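Local coordinates for protein probable phospholipase A2 homolog 2 (Oryza sativa, PDB 2WG9) that probably catalyses the calcium-dependent hydrolysis of the 2-acyl ester of membrane phospholipids, releasing a lysophospholipid and a free fatty acid, at residues L75-E81 / A116-K121. Numbering follows the deposited sequence.
Sequences LNTMCNE and AVFAGK
Beside the predicted active site of this secretory phospholipase A2, the first turn of helix 77-88 packs on the long C-terminal helix 102-125, segments 77-81 and 116-121 running nearly antiparallel (161°), and Asn80 CB lies 3.6 Å from Val117 CG2. The case illustrates how a buried amide can link a helix pair to a probable catalytic residue. Asn80 OD1 is hydrogen-bonded to NE2 of the predicted catalytic His63, while ND2 gives one hydrogen bond to Tyr74 O and another, of 2.7 Å, to a water. That water donates to Ala116 O (2.8 Å) and weakly to Leu75 O, so it links the two segments, whose own polar atoms form no direct hydrogen bond. Gly120 allows the close approach: its CA sits 3.6 Å from Leu75 O, and a CB would clash with that oxygen and with Thr77 CG2. Leu75 lays CD2 against Ala116 and Ala119, 4.0 Å from each CB. With CG1 anti to the backbone N (chi1 172°), Val117 turns both methyls to Glu81 CG, whose chain crosses it at about a right angle and carries OE1 to a long salt bridge with Lys121 NZ (3.7 Å). Were Glu81 replaced by an alanine, the Lys121 ammonium would probably lose this mate and part of Val117 would be uncovered. Apolar packing and the bare Gly120 thus probably allow the close spacing, the charge pair adds a modest outer tie, and Asn80, held through both amide ends, is well placed to orient the His63 ring.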
ATOM      1  N   LEU A  75      11.523  -4.588   1.132  1.00 24.35           N
ATOM      2  CA  LEU A  75      11.901  -4.641   2.544  1.00 23.92           C
ATOM      3  C   LEU A  75      12.669  -3.396   3.013  1.00 23.47           C
ATOM      4  O   LEU A  75      13.196  -3.365   4.129  1.00 23.52           O
ATOM      5  CB  LEU A  75      12.659  -5.940   2.860  1.00 23.99           C
ATOM      6  CG  LEU A  75      11.852  -7.238   2.699  1.00 24.43           C
ATOM      7  CD1 LEU A  75      12.729  -8.455   2.943  1.00 24.99           C
ATOM      8  CD2 LEU A  75      10.631  -7.270   3.622  1.00 24.45           C
ATOM      9  N   ASN A  76      12.724  -2.365   2.168  1.00 22.98           N
ATOM     10  CA  ASN A  76      13.281  -1.080   2.586  1.00 22.26           C
ATOM     11  C   ASN A  76      12.526  -0.590   3.812  1.00 22.08           C
ATOM     12  O   ASN A  76      11.300  -0.451   3.774  1.00 21.81           O
ATOM     13  CB  ASN A  76      13.219  -0.041   1.460  1.00 22.13           C
ATOM     14  CG  ASN A  76      13.869   1.274   1.847  1.00 21.66           C
ATOM     15  OD1 ASN A  76      13.339   2.027   2.663  1.00 20.81           O
ATOM     16  ND2 ASN A  76      15.028   1.553   1.271  1.00 20.86           N
ATOM     17  N   THR A  77      13.265  -0.334   4.891  1.00 21.90           N
ATOM     18  CA  THR A  77      12.665  -0.045   6.192  1.00 21.93           C
ATOM     19  C   THR A  77      12.029   1.337   6.257  1.00 21.56           C
ATOM     20  O   THR A  77      11.018   1.518   6.930  1.00 21.23           O
ATOM     21  CB  THR A  77      13.664  -0.234   7.363  1.00 22.26           C
ATOM     22  OG1 THR A  77      14.889   0.442   7.066  1.00 23.63           O
ATOM     23  CG2 THR A  77      13.956  -1.713   7.589  1.00 22.20           C
ATOM     24  N   MET A  78      12.612   2.304   5.549  1.00 20.98           N
ATOM     25  CA  MET A  78      12.011   3.631   5.434  1.00 20.87           C
ATOM     26  C   MET A  78      10.650   3.558   4.750  1.00 19.83           C
ATOM     27  O   MET A  78       9.665   4.071   5.280  1.00 19.84           O
ATOM     28  CB  MET A  78      12.916   4.590   4.661  1.00 21.19           C
ATOM     29  CG  MET A  78      14.175   5.002   5.393  1.00 23.77           C
ATOM     30  SD  MET A  78      14.899   6.440   4.575  1.00 28.00           S
ATOM     31  CE  MET A  78      13.900   7.748   5.293  1.00 26.61           C
ATOM     32  N   CYS A  79      10.598   2.921   3.581  1.00 18.98           N
ATOM     33  CA  CYS A  79       9.338   2.768   2.849  1.00 18.08           C
ATOM     34  C   CYS A  79       8.255   2.195   3.754  1.00 17.73           C
ATOM     35  O   CYS A  79       7.148   2.718   3.824  1.00 17.24           O
ATOM     36  CB  CYS A  79       9.517   1.880   1.611  1.00 18.02           C
ATOM     37  SG  CYS A  79      10.693   2.516   0.385  1.00 17.75           S
ATOM     38  N   ASN A  80       8.598   1.125   4.461  1.00 17.44           N
ATOM     39  CA  ASN A  80       7.634   0.417   5.298  1.00 17.57           C
ATOM     40  C   ASN A  80       7.258   1.145   6.590  1.00 17.46           C
ATOM     41  O   ASN A  80       6.080   1.195   6.951  1.00 17.24           O
ATOM     42  CB  ASN A  80       8.127  -1.010   5.552  1.00 17.40           C
ATOM     43  CG  ASN A  80       8.050  -1.873   4.302  1.00 17.55           C
ATOM     44  OD1 ASN A  80       7.076  -1.807   3.550  1.00 18.22           O
ATOM     45  ND2 ASN A  80       9.078  -2.676   4.069  1.00 17.17           N
ATOM     46  N   GLU A  81       8.247   1.727   7.266  1.00 17.58           N
ATOM     47  CA  GLU A  81       7.984   2.542   8.455  1.00 18.05           C
ATOM     48  C   GLU A  81       7.133   3.774   8.142  1.00 17.29           C
ATOM     49  O   GLU A  81       6.224   4.108   8.898  1.00 16.99           O
ATOM     50  CB  GLU A  81       9.286   2.940   9.162  1.00 18.76           C
ATOM     51  CG  GLU A  81      10.015   1.748   9.796  1.00 21.51           C
ATOM     52  CD  GLU A  81      11.226   2.148  10.617  1.00 26.43           C
ATOM     53  OE1 GLU A  81      11.539   1.430  11.588  1.00 29.03           O
ATOM     54  OE2 GLU A  81      11.867   3.177  10.303  1.00 28.96           O
ATOM     55  N   ALA A 116       7.134  -6.904   7.541  1.00 20.74           N
ATOM     56  CA  ALA A 116       8.115  -6.429   6.560  1.00 21.08           C
ATOM     57  C   ALA A 116       9.204  -5.570   7.202  1.00 21.43           C
ATOM     58  O   ALA A 116      10.383  -5.704   6.857  1.00 21.08           O
ATOM     59  CB  ALA A 116       7.423  -5.669   5.424  1.00 20.96           C
ATOM     60  N   VAL A 117       8.805  -4.697   8.134  1.00 22.22           N
ATOM     61  CA  VAL A 117       9.754  -3.850   8.874  1.00 23.14           C
ATOM     62  C   VAL A 117      10.740  -4.722   9.655  1.00 24.08           C
ATOM     63  O   VAL A 117      11.953  -4.557   9.518  1.00 24.09           O
ATOM     64  CB  VAL A 117       9.051  -2.840   9.824  1.00 23.07           C
ATOM     65  CG1 VAL A 117      10.063  -2.135  10.712  1.00 22.78           C
ATOM     66  CG2 VAL A 117       8.247  -1.812   9.034  1.00 22.43           C
ATOM     67  N   PHE A 118      10.217  -5.663  10.442  1.00 25.34           N
ATOM     68  CA  PHE A 118      11.066  -6.621  11.155  1.00 26.70           C
ATOM     69  C   PHE A 118      11.990  -7.423  10.228  1.00 27.70           C
ATOM     70  O   PHE A 118      13.186  -7.531  10.496  1.00 27.77           O
ATOM     71  CB  PHE A 118      10.235  -7.560  12.037  1.00 26.76           C
ATOM     72  CG  PHE A 118      11.069  -8.538  12.821  1.00 27.41           C
ATOM     73  CD1 PHE A 118      11.783  -8.121  13.946  1.00 27.40           C
ATOM     74  CD2 PHE A 118      11.157  -9.870  12.426  1.00 27.50           C
ATOM     75  CE1 PHE A 118      12.565  -9.019  14.669  1.00 28.06           C
ATOM     76  CE2 PHE A 118      11.938 -10.777  13.143  1.00 28.47           C
ATOM     77  CZ  PHE A 118      12.641 -10.349  14.266  1.00 27.79           C
ATOM     78  N   ALA A 119      11.439  -7.983   9.150  1.00 29.04           N
ATOM     79  CA  ALA A 119      12.238  -8.727   8.168  1.00 30.59           C
ATOM     80  C   ALA A 119      13.372  -7.872   7.599  1.00 31.87           C
ATOM     81  O   ALA A 119      14.507  -8.343   7.467  1.00 31.97           O
ATOM     82  CB  ALA A 119      11.360  -9.265   7.048  1.00 30.40           C
ATOM     83  N   GLY A 120      13.058  -6.617   7.276  1.00 33.25           N
ATOM     84  CA  GLY A 120      14.048  -5.654   6.798  1.00 35.01           C
ATOM     85  C   GLY A 120      15.138  -5.372   7.817  1.00 36.47           C
ATOM     86  O   GLY A 120      16.319  -5.393   7.482  1.00 36.39           O
ATOM     87  N   LYS A 121      14.738  -5.117   9.061  1.00 38.09           N
ATOM     88  CA  LYS A 121      15.680  -4.840  10.148  1.00 39.89           C
ATOM     89  C   LYS A 121      16.655  -5.996  10.389  1.00 41.15           C
ATOM     90  O   LYS A 121      17.857  -5.773  10.539  1.00 41.47           O
ATOM     91  CB  LYS A 121      14.937  -4.493  11.441  1.00 39.75           C
ATOM     92  CG  LYS A 121      14.376  -3.079  11.484  1.00 39.80           C
ATOM     93  CD  LYS A 121      13.623  -2.841  12.780  1.00 39.98           C
ATOM     94  CE  LYS A 121      13.085  -1.423  12.872  1.00 39.83           C
ATOM     95  NZ  LYS A 121      12.111  -1.301  13.997  1.00 39.48           N
TER
HETATM   96  O   HOH W   1      11.128  -3.202   5.787  1.00 23.67           O